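Local atomic coordinates of uncharacterized conserved protein of COG5135 (Nostoc punctiforme, PDB entry 2I51), a protein that is of unknown function but binds flavin mononucleotide and is related to pyridoxamine 5'-phosphate oxidases. Residues 5-8 / 9-13; 20-23 / 24-28; 79-82 / 83-86; 112-115 / 116-119. All blocks are in the same frame, centred on the assembly; numbering follows the deposited sequence. Where two conformers were deposited one is given.

Contact 1: residues 5-8 / 9-13; sequences APWR and GAIAH
Helix 8-17 starts here, where Trp-7 and Arg-8 meet Ile-11 and Ala-12 one turn further on. The chain enters through a type I beta turn from Ala-5 to Arg-8, closed by the bond from Arg-8 N to Ala-5 O. Two waters bridge the next two i to i+4 pairs. One donates to Ala-5 O and accepts from Gly-9 N; the other donates to Pro-6 O and takes the N-H of Ala-10, with 2.8 Å from its oxygen to Ala-10 N. Direct helical bonding begins with Ile-11 N to Trp-7 O at 3.1 Å, nearly straight at the hydrogen (165°). Ala-12 N to Arg-8 O follows at 2.9 Å. Trp-7 has its CG between the backbone N and the carbonyl carbon (chi1 42°), which folds the indole back over Ala-5, whose CB sits 3.3 Å above the ring plane, toward the rim. The indole and Ile-11 run side by side in the same direction, and CE3 of Trp-7 meets CG1 of Ile-11 at 4.1 Å in one of the two conformers of the isoleucine. Further out, Trp-7 has edge-to-face neighbours in Tyr-180 and Trp-188. Arg-8 bends at chi2 and chi3 toward Asn-53 and Thr-52, where its NH1 bonds to Asn-53 OD1 and Thr-52 O, and its guanidinium makes a cation-pi contact with Phe-48. This is the N-terminal turn of an alpha helix packed on strands 86-97 and 155-169 of an antiparallel sheet, its first two i to i+4 links made through water.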
loop_
_atom_site.group_PDB
_atom_site.type_symbol
_atom_site.label_atom_id
_atom_site.label_comp_id
_atom_site.label_asym_id
_atom_site.label_seq_id
_atom_site.Cartn_x
_atom_site.Cartn_y
_atom_site.Cartn_z
ATOM N N ALA A 5 6.986 -5.919 -21.813
ATOM C CA ALA A 5 7.248 -6.873 -20.760
ATOM C C ALA A 5 6.133 -7.903 -20.738
ATOM O O ALA A 5 4.979 -7.621 -21.089
ATOM C CB ALA A 5 7.327 -6.131 -19.414
ATOM N N PRO A 6 6.441 -9.132 -20.305
ATOM C CA PRO A 6 5.506 -10.243 -20.427
ATOM C C PRO A 6 4.285 -10.180 -19.531
ATOM O O PRO A 6 3.361 -10.956 -19.710
ATOM C CB PRO A 6 6.381 -11.454 -20.051
ATOM C CG PRO A 6 7.439 -10.913 -19.210
ATOM C CD PRO A 6 7.766 -9.597 -19.848
ATOM N N TRP A 7 4.286 -9.263 -18.576
ATOM C CA TRP A 7 3.168 -9.027 -17.678
ATOM C C TRP A 7 2.280 -7.890 -18.159
ATOM O O TRP A 7 1.249 -7.601 -17.530
ATOM C CB TRP A 7 3.628 -8.732 -16.224
ATOM C CG TRP A 7 4.817 -7.804 -16.143
ATOM C CD1 TRP A 7 6.105 -8.176 -15.996
ATOM C CD2 TRP A 7 4.824 -6.366 -16.261
ATOM N NE1 TRP A 7 6.912 -7.087 -16.009
ATOM C CE2 TRP A 7 6.175 -5.954 -16.172
ATOM C CE3 TRP A 7 3.834 -5.389 -16.398
ATOM C CZ2 TRP A 7 6.547 -4.602 -16.229
ATOM C CZ3 TRP A 7 4.195 -4.062 -16.483
ATOM C CH2 TRP A 7 5.561 -3.677 -16.407
ATOM N N ARG A 8 2.622 -7.282 -19.298
ATOM C CA ARG A 8 1.826 -6.164 -19.780
ATOM C C ARG A 8 0.418 -6.588 -20.201
ATOM O O ARG A 8 -0.546 -5.848 -19.953
ATOM C CB ARG A 8 2.515 -5.410 -20.913
ATOM C CG ARG A 8 3.676 -4.572 -20.449
ATOM C CD ARG A 8 3.268 -3.311 -19.812
ATOM N NE ARG A 8 2.535 -2.338 -20.640
ATOM C CZ ARG A 8 3.119 -1.389 -21.371
ATOM N NH1 ARG A 8 4.436 -1.313 -21.463
ATOM N NH2 ARG A 8 2.388 -0.489 -22.014
ATOM N N GLY A 9 0.286 -7.750 -20.811
ATOM C CA GLY A 9 -1.030 -8.238 -21.151
ATOM C C GLY A 9 -1.912 -8.477 -19.949
ATOM O O GLY A 9 -3.114 -8.153 -19.967
ATOM N N ALA A 10 -1.314 -8.995 -18.876
ATOM C CA ALA A 10 -2.046 -9.251 -17.631
ATOM C C ALA A 10 -2.574 -7.939 -17.074
ATOM O O ALA A 10 -3.748 -7.831 -16.609
ATOM C CB ALA A 10 -1.155 -9.990 -16.597
ATOM N N ILE A 11 -1.721 -6.916 -17.047
ATOM C CA ILE A 11 -2.136 -5.603 -16.581
ATOM C C ILE A 11 -3.268 -5.038 -17.445
ATOM O O ILE A 11 -4.233 -4.479 -16.947
ATOM C CB ILE A 11 -0.941 -4.576 -16.558
ATOM C CG1 ILE A 11 -0.087 -4.903 -15.314
ATOM C CG2 ILE A 11 -1.436 -3.092 -16.516
ATOM C CD1 ILE A 11 -0.697 -4.473 -14.008
ATOM N N ALA A 12 -3.126 -5.180 -18.780
ATOM C CA ALA A 12 -4.156 -4.664 -19.661
ATOM C C ALA A 12 -5.486 -5.340 -19.400
ATOM O O ALA A 12 -6.536 -4.712 -19.418
ATOM C CB ALA A 12 -3.739 -4.860 -21.124
ATOM N N HIS A 13 -5.445 -6.644 -19.176
ATOM C CA HIS A 13 -6.692 -7.427 -18.919
ATOM C C HIS A 13 -7.279 -7.042 -17.576
ATOM O O HIS A 13 -8.510 -7.021 -17.438
ATOM C CB HIS A 13 -6.372 -8.917 -19.017
ATOM C CG HIS A 13 -7.583 -9.796 -19.028
ATOM N ND1 HIS A 13 -7.643 -11.052 -18.444
ATOM C CD2 HIS A 13 -8.718 -9.664 -19.745
ATOM C CE1 HIS A 13 -8.817 -11.606 -18.745
ATOM N NE2 HIS A 13 -9.481 -10.771 -19.522
HETATM O O HOH W 1 2.474 -9.023 -22.329
HETATM O O HOH W 2 0.712 -10.851 -19.550
#

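Contact 2: residues 20-23 / 24-28; sequences SLVY and ARYLQ. With FMN (flavin mononucleotide), chain C.
Tyr-26 presents one face of its ring to the backbone of Val-22 and Tyr-23 and the other to a flavin. On the protein side, CA of Tyr-23 makes a CH-pi contact, 3.7 Å from the ring centroid and 18° off the ring normal, and the carbonyl O of Val-22 lies over the same face nearer the rim. Against the opposite face comes the methyl C7M of FMN, 3.4 Å from Tyr-26 CD2. CB of Tyr-23 lies over the same face as its CA, toward the rim and also 3.4 Å from Tyr-26 CD2, which is thus held between this CB and the flavin methyl. Val-22 crosses Tyr-26 obliquely and brings CG1 to 3.6 Å from the phenol OH. Tyr-23 has CG between the backbone N and the carbonyl carbon (chi1 47°); CB of Leu-21 lies over its ring centre, and its OH hydrogen-bonds to Tyr-23 OH of the second subunit. The backbone winds as a short 3-10 turn with i to i+3 bonds, Ala-24 N to Leu-21 O at 3.0 Å and Tyr-26 N to Tyr-23 O at 3.1 Å, the latter with its donor 70° out of the carbonyl plane. With an alanine in place of Tyr-26, the flavin methyl would probably lose the flat surface it rests on, and Val-22 and Tyr-23 would face a gap. Tyr-80 of the second subunit also meets the Tyr-26 ring, nearly perpendicular to it. The flavin thus lies between two subunits, as in the dimeric FMN-binding split barrels related to pyridoxamine 5'-phosphate oxidase.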
loop_
_atom_site.group_PDB
_atom_site.type_symbol
_atom_site.label_atom_id
_atom_site.label_comp_id
_atom_site.label_asym_id
_atom_site.label_seq_id
_atom_site.Cartn_x
_atom_site.Cartn_y
_atom_site.Cartn_z
ATOM N N SER A 20 -15.063 -0.318 -14.783
ATOM C CA SER A 20 -16.309 0.253 -14.188
ATOM C C SER A 20 -15.978 0.919 -12.847
ATOM O O SER A 20 -16.827 1.641 -12.302
ATOM C CB SER A 20 -17.364 -0.810 -13.973
ATOM O OG SER A 20 -16.974 -1.822 -13.088
ATOM N N LEU A 21 -14.802 0.627 -12.285
ATOM C CA LEU A 21 -14.400 1.181 -10.976
ATOM C C LEU A 21 -13.331 2.223 -11.157
ATOM O O LEU A 21 -12.183 1.893 -11.520
ATOM C CB LEU A 21 -13.909 0.086 -10.076
ATOM C CG LEU A 21 -14.778 -1.152 -9.904
ATOM C CD1 LEU A 21 -14.019 -2.182 -9.052
ATOM C CD2 LEU A 21 -16.149 -0.823 -9.288
ATOM N N VAL A 22 -13.655 3.491 -10.898
ATOM C CA VAL A 22 -12.666 4.562 -11.060
ATOM C C VAL A 22 -11.391 4.269 -10.254
ATOM O O VAL A 22 -10.246 4.528 -10.676
ATOM C CB VAL A 22 -13.222 5.945 -10.634
ATOM C CG1 VAL A 22 -12.103 7.031 -10.644
ATOM C CG2 VAL A 22 -14.376 6.346 -11.544
ATOM N N TYR A 23 -11.617 3.712 -9.069
ATOM C CA TYR A 23 -10.570 3.453 -8.124
ATOM C C TYR A 23 -9.682 2.231 -8.396
ATOM O O TYR A 23 -8.737 1.927 -7.670
ATOM C CB TYR A 23 -11.158 3.363 -6.707
ATOM C CG TYR A 23 -12.388 2.495 -6.552
ATOM C CD1 TYR A 23 -12.257 1.160 -6.265
ATOM C CD2 TYR A 23 -13.665 3.035 -6.629
ATOM C CE1 TYR A 23 -13.347 0.384 -6.081
ATOM C CE2 TYR A 23 -14.768 2.279 -6.371
ATOM C CZ TYR A 23 -14.625 0.951 -6.119
ATOM O OH TYR A 23 -15.768 0.181 -5.885
ATOM N N ALA A 24 -9.983 1.502 -9.451
ATOM C CA ALA A 24 -9.104 0.410 -9.862
ATOM C C ALA A 24 -7.802 0.967 -10.444
ATOM O O ALA A 24 -6.879 0.205 -10.641
ATOM C CB ALA A 24 -9.780 -0.465 -10.876
ATOM N N ARG A 25 -7.738 2.273 -10.718
ATOM C CA ARG A 25 -6.497 2.921 -11.137
ATOM C C ARG A 25 -5.745 3.526 -9.950
ATOM O O ARG A 25 -4.729 4.199 -10.150
ATOM C CB ARG A 25 -6.741 3.907 -12.231
ATOM C CG ARG A 25 -7.185 3.125 -13.527
ATOM C CD ARG A 25 -7.632 4.021 -14.615
ATOM N NE ARG A 25 -6.501 4.796 -15.081
ATOM C CZ ARG A 25 -5.737 4.514 -16.141
ATOM N NH1 ARG A 25 -5.981 3.460 -16.916
ATOM N NH2 ARG A 25 -4.717 5.324 -16.436
ATOM N N TYR A 26 -6.150 3.212 -8.731
ATOM C CA TYR A 26 -5.451 3.686 -7.553
ATOM C C TYR A 26 -4.593 2.549 -7.013
ATOM O O TYR A 26 -5.031 1.382 -6.939
ATOM C CB TYR A 26 -6.419 4.117 -6.464
ATOM C CG TYR A 26 -7.385 5.194 -6.813
ATOM C CD1 TYR A 26 -7.224 5.993 -7.910
ATOM C CD2 TYR A 26 -8.500 5.383 -6.024
ATOM C CE1 TYR A 26 -8.191 6.973 -8.225
ATOM C CE2 TYR A 26 -9.428 6.326 -6.308
ATOM C CZ TYR A 26 -9.272 7.114 -7.392
ATOM O OH TYR A 26 -10.241 8.091 -7.696
ATOM N N LEU A 27 -3.351 2.838 -6.657
ATOM C CA LEU A 27 -2.442 1.809 -6.188
ATOM C C LEU A 27 -1.600 2.378 -5.054
ATOM O O LEU A 27 -1.540 3.606 -4.843
ATOM C CB LEU A 27 -1.601 1.252 -7.334
ATOM C CG LEU A 27 -0.749 2.229 -8.143
ATOM C CD1 LEU A 27 0.475 2.676 -7.311
ATOM C CD2 LEU A 27 -0.293 1.573 -9.513
ATOM N N GLN A 28 -0.921 1.526 -4.313
ATOM C CA GLN A 28 -0.153 1.941 -3.145
ATOM C C GLN A 28 1.333 1.845 -3.386
ATOM O O GLN A 28 1.834 0.744 -3.740
ATOM C CB GLN A 28 -0.584 1.147 -1.905
ATOM C CG GLN A 28 -1.988 1.485 -1.426
ATOM C CD GLN A 28 -3.095 1.041 -2.318
ATOM O OE1 GLN A 28 -3.056 -0.079 -2.864
ATOM N NE2 GLN A 28 -4.098 1.921 -2.533
HETATM N N1 FMN C . -0.492 11.884 -3.964
HETATM C C2 FMN C . 0.362 12.111 -4.978
HETATM O O2 FMN C . 1.470 12.627 -4.798
HETATM N N3 FMN C . 0.022 11.711 -6.255
HETATM C C4 FMN C . -1.169 11.116 -6.548
HETATM O O4 FMN C . -1.415 10.618 -7.709
HETATM C C4A FMN C . -2.059 10.875 -5.512
HETATM N N5 FMN C . -3.295 10.298 -5.752
HETATM C C5A FMN C . -4.066 9.898 -4.628
HETATM C C6 FMN C . -5.243 9.214 -4.840
HETATM C C7 FMN C . -6.073 8.812 -3.780
HETATM C C7M FMN C . -7.208 7.852 -4.029
HETATM C C8 FMN C . -5.683 9.186 -2.495
HETATM C C8M FMN C . -6.400 8.559 -1.293
HETATM C C9 FMN C . -4.501 9.897 -2.279
HETATM C C9A FMN C . -3.711 10.293 -3.349
HETATM N N10 FMN C . -2.553 11.014 -3.167
HETATM C C10 FMN C . -1.703 11.258 -4.201
HETATM C "C1'" FMN C . -2.192 11.595 -1.805
HETATM C "C2'" FMN C . -1.173 10.652 -1.153
HETATM O "O2'" FMN C . -1.798 9.395 -0.790
HETATM C "C3'" FMN C . -0.443 11.271 0.055
HETATM O "O3'" FMN C . -1.427 11.746 0.952
HETATM C "C4'" FMN C . 0.397 12.459 -0.460
HETATM O "O4'" FMN C . 1.069 12.212 -1.698
HETATM C "C5'" FMN C . 1.473 12.736 0.589
HETATM O "O5'" FMN C . 2.277 11.573 0.742
HETATM P P FMN C . 3.752 11.695 1.277
HETATM O O1P FMN C . 4.636 12.350 0.278
HETATM O O2P FMN C . 3.660 12.553 2.578
HETATM O O3P FMN C . 4.189 10.324 1.682
#

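Contact 3: residues 79-82 / 83-86; sequences WYFP and NTRE. With FMN (flavin mononucleotide), chain P; EDO (1,2-ethanediol), chain D.
At the edge of the Phe-81 ring, in its plane, lies the carbonyl oxygen of Glu-86, while CZ of the same ring rests 3.3 Å above one face of the Trp-79 indole, toward the rim. That oxygen also meets the neighbouring phenol obliquely, 3.3 Å from CD1 of Tyr-80. With CG anti to the backbone N (chi1 -180°), Tyr-80 lays its ring along the returning chain, and its OH ends 3.4 Å from CA of Arg-85. The two side chains point the same way, ring and guanidinium planes 75° apart, joined by a water that accepts from Arg-85 NE at 2.7 Å and is also hydrogen-bonded to Tyr-80 OH. The methyls C7M and C8M of the FMN meet the ring obliquely, CD1 of Tyr-80 being 3.7 Å from C8M. Tyr-80 packs on Thr-42 of the second subunit too, so this tyrosine reaches the flavin pocket at the subunit boundary. The tight connection between strands 74-81 and 86-97 carries a G1 beta bulge: Arg-85, with positive phi, and Glu-86 both stand opposite Phe-81. Phe-81 N gives a bond to Glu-86 O, 2.9 Å long and nearly along the C=O axis, whereas Phe-81 O receives two weak ones, from Arg-85 N and Glu-86 N. From the bulge itself, CG of Glu-86 packs 3.9 Å from CB of Phe-81. Its carboxylate, turned 65° from the phenyl plane, accepts Thr-84 OG1 on the anti lone pair of OE2 at 2.6 Å; OE2 forms a salt bridge with Arg-17 as well, and OE1 bonds to His-167.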
loop_
_atom_site.group_PDB
_atom_site.type_symbol
_atom_site.label_atom_id
_atom_site.label_comp_id
_atom_site.label_asym_id
_atom_site.label_seq_id
_atom_site.Cartn_x
_atom_site.Cartn_y
_atom_site.Cartn_z
ATOM N N TRP A 79 -0.896 -3.242 -6.041
ATOM C CA TRP A 79 -2.048 -2.810 -6.856
ATOM C C TRP A 79 -3.097 -3.912 -6.830
ATOM O O TRP A 79 -2.857 -5.014 -7.344
ATOM C CB TRP A 79 -1.574 -2.553 -8.236
ATOM C CG TRP A 79 -2.524 -1.812 -9.164
ATOM C CD1 TRP A 79 -3.792 -1.348 -8.913
ATOM C CD2 TRP A 79 -2.169 -1.357 -10.478
ATOM N NE1 TRP A 79 -4.233 -0.610 -10.013
ATOM C CE2 TRP A 79 -3.255 -0.587 -10.956
ATOM C CE3 TRP A 79 -1.018 -1.448 -11.252
ATOM C CZ2 TRP A 79 -3.221 0.038 -12.218
ATOM C CZ3 TRP A 79 -1.009 -0.908 -12.509
ATOM C CH2 TRP A 79 -2.088 -0.162 -12.956
ATOM N N TYR A 80 -4.226 -3.635 -6.202
ATOM C CA TYR A 80 -5.303 -4.579 -6.069
ATOM C C TYR A 80 -6.476 -4.178 -6.946
ATOM O O TYR A 80 -6.921 -2.998 -6.952
ATOM C CB TYR A 80 -5.768 -4.736 -4.582
ATOM C CG TYR A 80 -6.870 -5.715 -4.425
ATOM C CD1 TYR A 80 -6.643 -7.062 -4.690
ATOM C CD2 TYR A 80 -8.171 -5.336 -4.114
ATOM C CE1 TYR A 80 -7.651 -7.999 -4.645
ATOM C CE2 TYR A 80 -9.204 -6.284 -4.055
ATOM C CZ TYR A 80 -8.938 -7.632 -4.298
ATOM O OH TYR A 80 -9.921 -8.563 -4.273
ATOM N N PHE A 81 -6.995 -5.146 -7.697
ATOM C CA PHE A 81 -8.091 -4.966 -8.650
ATOM C C PHE A 81 -9.322 -5.650 -8.100
ATOM O O PHE A 81 -9.416 -6.854 -8.085
ATOM C CB PHE A 81 -7.694 -5.580 -9.990
ATOM C CG PHE A 81 -6.707 -4.756 -10.752
ATOM C CD1 PHE A 81 -7.117 -3.761 -11.592
ATOM C CD2 PHE A 81 -5.343 -4.963 -10.597
ATOM C CE1 PHE A 81 -6.180 -2.989 -12.330
ATOM C CE2 PHE A 81 -4.412 -4.201 -11.271
ATOM C CZ PHE A 81 -4.816 -3.237 -12.167
ATOM N N PRO A 82 -10.284 -4.853 -7.591
ATOM C CA PRO A 82 -11.355 -5.457 -6.831
ATOM C C PRO A 82 -12.378 -6.284 -7.561
ATOM O O PRO A 82 -12.935 -7.210 -6.973
ATOM C CB PRO A 82 -12.010 -4.258 -6.120
ATOM C CG PRO A 82 -11.107 -3.211 -6.171
ATOM C CD PRO A 82 -10.294 -3.388 -7.483
ATOM N N ASN A 83 -12.598 -6.022 -8.848
ATOM C CA ASN A 83 -13.617 -6.766 -9.584
ATOM C C ASN A 83 -13.116 -8.154 -9.985
ATOM O O ASN A 83 -13.864 -9.085 -10.139
ATOM C CB ASN A 83 -13.960 -6.054 -10.886
ATOM C CG ASN A 83 -15.198 -5.248 -10.819
ATOM O OD1 ASN A 83 -15.867 -5.186 -9.795
ATOM N ND2 ASN A 83 -15.521 -4.603 -11.948
ATOM N N THR A 84 -11.820 -8.268 -10.223
ATOM C CA THR A 84 -11.225 -9.521 -10.618
ATOM C C THR A 84 -10.427 -10.210 -9.521
ATOM O O THR A 84 -9.963 -11.323 -9.737
ATOM C CB THR A 84 -10.325 -9.307 -11.838
ATOM O OG1 THR A 84 -9.405 -8.262 -11.564
ATOM C CG2 THR A 84 -11.186 -8.916 -13.087
ATOM N N ARG A 85 -10.318 -9.582 -8.346
ATOM C CA ARG A 85 -9.662 -10.215 -7.176
ATOM C C ARG A 85 -8.223 -10.650 -7.516
ATOM O O ARG A 85 -7.807 -11.781 -7.270
ATOM C CB ARG A 85 -10.502 -11.370 -6.629
ATOM C CG ARG A 85 -11.902 -10.951 -6.216
ATOM C CD ARG A 85 -12.690 -12.137 -5.580
ATOM N NE ARG A 85 -12.079 -12.602 -4.339
ATOM C CZ ARG A 85 -11.800 -13.865 -4.006
ATOM N NH1 ARG A 85 -12.095 -14.931 -4.781
ATOM N NH2 ARG A 85 -11.219 -14.074 -2.842
ATOM N N GLU A 86 -7.457 -9.712 -8.091
ATOM C CA GLU A 86 -6.056 -9.956 -8.415
ATOM C C GLU A 86 -5.159 -8.850 -7.914
ATOM O O GLU A 86 -5.609 -7.702 -7.799
ATOM C CB GLU A 86 -5.883 -10.188 -9.909
ATOM C CG GLU A 86 -6.170 -9.039 -10.744
ATOM C CD GLU A 86 -6.249 -9.415 -12.244
ATOM O OE1 GLU A 86 -5.282 -9.992 -12.781
ATOM O OE2 GLU A 86 -7.264 -9.055 -12.875
HETATM N N1 FMN P . -1.586 -12.592 2.927
HETATM C C2 FMN P . -1.540 -12.764 4.302
HETATM O O2 FMN P . -0.519 -13.192 4.853
HETATM N N3 FMN P . -2.609 -12.411 5.069
HETATM C C4 FMN P . -3.804 -11.944 4.577
HETATM O O4 FMN P . -4.705 -11.521 5.310
HETATM C C4A FMN P . -3.872 -11.774 3.197
HETATM N N5 FMN P . -5.056 -11.308 2.627
HETATM C C5A FMN P . -5.027 -10.975 1.272
HETATM C C6 FMN P . -6.140 -10.382 0.697
HETATM C C7 FMN P . -6.174 -10.054 -0.665
HETATM C C7M FMN P . -7.355 -9.281 -1.228
HETATM C C8 FMN P . -5.069 -10.330 -1.455
HETATM C C8M FMN P . -4.977 -9.772 -2.881
HETATM C C9 FMN P . -3.973 -10.952 -0.898
HETATM C C9A FMN P . -3.923 -11.290 0.470
HETATM N N10 FMN P . -2.812 -11.938 1.032
HETATM C C10 FMN P . -2.744 -12.104 2.416
HETATM C "C1'" FMN P . -1.641 -12.396 0.226
HETATM C "C2'" FMN P . -0.558 -11.343 0.300
HETATM O "O2'" FMN P . -0.923 -10.145 -0.444
HETATM C "C3'" FMN P . 0.797 -11.892 -0.182
HETATM O "O3'" FMN P . 0.659 -12.446 -1.504
HETATM C "C4'" FMN P . 1.234 -13.004 0.755
HETATM O "O4'" FMN P . 0.986 -12.728 2.134
HETATM C "C5'" FMN P . 2.729 -13.154 0.581
HETATM O "O5'" FMN P . 3.393 -11.975 0.956
HETATM P P FMN P . 4.925 -11.917 1.369
HETATM O O1P FMN P . 5.063 -12.526 2.740
HETATM O O2P FMN P . 5.589 -12.794 0.310
HETATM O O3P FMN P . 5.348 -10.498 1.312
HETATM C C1 EDO D . -15.720 -9.244 -12.927
HETATM O O1 EDO D . -14.804 -10.341 -13.000
HETATM C C2 EDO D . -15.662 -8.424 -14.202
HETATM O O2 EDO D . -15.040 -9.211 -15.212
HETATM O O HOH W 3 -10.696 -10.921 -2.705
#

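Contact 4: residues 112-115 / 116-119; sequences AMWQ and ELSD. With EDO (1,2-ethanediol), chain E.
Leu-117 folds back over Met-113 (modelled as selenomethionine) and Trp-114 at the C-terminal end of helix 107-116, just before Ser-118 caps the next helix through a bond to Ala-121 N. Its chi1 of -61° sets CG close to Met-113 O, and with chi2 at 179° CD2 turns to Met-113 and CD1 to Trp-114. CD2 meets CE of Met-113 at 3.8 Å, the selenomethionine chain reaching it by bends at chi2 and chi3 and crossing the leucine at about a right angle. CD1 comes 4.2 Å from CE3 of Trp-114, also crosswise. Without the two methyls, as with an alanine here, CE of Met-113 and CE3 of Trp-114 would probably lose this neighbour and a gap open beside Phe-155 and Ile-58. The backbone bonding frays, both amides being shared: Glu-116 N between Ala-112 O at 3.0 Å and, weakly, Met-113 O; Leu-117 N between Met-113 O and Trp-114 O, both weakly. Glu-116 extends beyond CG, alongside the carbonyl of Ala-112; OE1 pairs with Arg-56, and OE2 accepts from O1 of an ethanediol at 2.6 Å. The other hydroxyl of that molecule donates to Gln-115 OE1. A single water donates to both Gln-115 O, at 2.8 Å, and Leu-117 O.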
loop_
_atom_site.group_PDB
_atom_site.type_symbol
_atom_site.label_atom_id
_atom_site.label_comp_id
_atom_site.label_asym_id
_atom_site.label_seq_id
_atom_site.Cartn_x
_atom_site.Cartn_y
_atom_site.Cartn_z
ATOM N N ALA A 112 4.533 16.713 -21.258
ATOM C CA ALA A 112 3.388 16.020 -21.788
ATOM C C ALA A 112 2.436 15.615 -20.683
ATOM O O ALA A 112 1.229 15.755 -20.823
ATOM C CB ALA A 112 3.841 14.769 -22.606
HETATM N N MSE A 113 2.970 15.048 -19.599
HETATM C CA MSE A 113 2.101 14.649 -18.502
HETATM C C MSE A 113 1.315 15.839 -17.953
HETATM O O MSE A 113 0.102 15.770 -17.712
HETATM C CB MSE A 113 2.913 13.979 -17.424
HETATM C CG MSE A 113 2.194 13.550 -16.155
HETATM SE SE MSE A 113 1.306 11.825 -16.323
HETATM C CE MSE A 113 -0.274 12.509 -16.901
ATOM N N TRP A 114 2.023 16.930 -17.683
ATOM C CA TRP A 114 1.385 18.159 -17.197
ATOM C C TRP A 114 0.226 18.565 -18.082
ATOM O O TRP A 114 -0.858 18.922 -17.618
ATOM C CB TRP A 114 2.437 19.305 -17.180
ATOM C CG TRP A 114 1.880 20.612 -16.743
ATOM C CD1 TRP A 114 1.623 21.696 -17.548
ATOM C CD2 TRP A 114 1.546 21.007 -15.420
ATOM N NE1 TRP A 114 1.178 22.742 -16.792
ATOM C CE2 TRP A 114 1.112 22.353 -15.480
ATOM C CE3 TRP A 114 1.554 20.363 -14.192
ATOM C CZ2 TRP A 114 0.728 23.050 -14.368
ATOM C CZ3 TRP A 114 1.166 21.087 -13.070
ATOM C CH2 TRP A 114 0.750 22.405 -13.181
ATOM N N GLN A 115 0.475 18.578 -19.387
ATOM C CA GLN A 115 -0.510 19.016 -20.355
ATOM C C GLN A 115 -1.734 18.083 -20.442
ATOM O O GLN A 115 -2.840 18.557 -20.768
ATOM C CB GLN A 115 0.145 19.160 -21.710
ATOM C CG GLN A 115 1.116 20.343 -21.722
ATOM C CD GLN A 115 1.741 20.545 -23.071
ATOM O OE1 GLN A 115 1.430 19.797 -24.009
ATOM N NE2 GLN A 115 2.670 21.491 -23.189
ATOM N N GLU A 116 -1.527 16.803 -20.162
ATOM C CA GLU A 116 -2.577 15.808 -20.225
ATOM C C GLU A 116 -3.493 15.824 -19.024
ATOM O O GLU A 116 -4.599 15.222 -19.040
ATOM C CB GLU A 116 -1.909 14.413 -20.382
ATOM C CG GLU A 116 -1.301 14.240 -21.740
ATOM C CD GLU A 116 -0.253 13.130 -21.916
ATOM O OE1 GLU A 116 -0.040 12.347 -20.973
ATOM O OE2 GLU A 116 0.343 13.049 -23.037
ATOM N N LEU A 117 -3.061 16.434 -17.940
ATOM C CA LEU A 117 -3.877 16.530 -16.761
ATOM C C LEU A 117 -5.153 17.340 -16.954
ATOM O O LEU A 117 -5.253 18.187 -17.837
ATOM C CB LEU A 117 -3.095 17.154 -15.619
ATOM C CG LEU A 117 -1.840 16.403 -15.164
ATOM C CD1 LEU A 117 -1.203 17.206 -14.038
ATOM C CD2 LEU A 117 -2.144 14.985 -14.690
ATOM N N SER A 118 -6.142 17.120 -16.071
ATOM C CA SER A 118 -7.210 18.081 -15.992
ATOM C C SER A 118 -6.810 19.408 -15.314
ATOM O O SER A 118 -5.817 19.489 -14.595
ATOM C CB SER A 118 -8.393 17.499 -15.183
ATOM O OG SER A 118 -7.952 17.257 -13.864
ATOM N N ASP A 119 -7.631 20.443 -15.494
ATOM C CA ASP A 119 -7.435 21.672 -14.733
ATOM C C ASP A 119 -7.422 21.406 -13.252
ATOM O O ASP A 119 -6.631 21.969 -12.533
ATOM C CB ASP A 119 -8.495 22.734 -15.067
ATOM C CG ASP A 119 -8.298 23.381 -16.416
ATOM O OD1 ASP A 119 -7.133 23.497 -16.898
ATOM O OD2 ASP A 119 -9.312 23.875 -16.974
HETATM C C1 EDO E . 0.259 15.940 -24.060
HETATM O O1 EDO E . -0.254 14.868 -24.862
HETATM C C2 EDO E . 0.780 17.043 -24.958
HETATM O O2 EDO E . -0.238 18.037 -25.033
HETATM O O HOH W 4 -5.568 18.041 -20.737
#

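Overall arrangement
From the N terminus, contact 1 (5-8/9-13) starts helix 8-17, contact 2 (20-23/24-28) turns the chain into strand 26-32, contact 3 (79-82/83-86) closes the hairpin between strands 74-81 and 86-97, and contact 4 (112-115/116-119) ends helix 107-116. They run in series; none nest or cross. Trp-79 joins the first three: Ile-11 packs on its ring, and Ala-24 O probably accepts from its NE1 at 2.8 Å. Contacts 2 and 3, centres about 9 Å apart, sit on neighbouring strands and both touch the second subunit, each facing a different FMN. Contact 4 stands apart, its centre about 27 Å from that of contact 3, packing on strands 55-60 and 155-169.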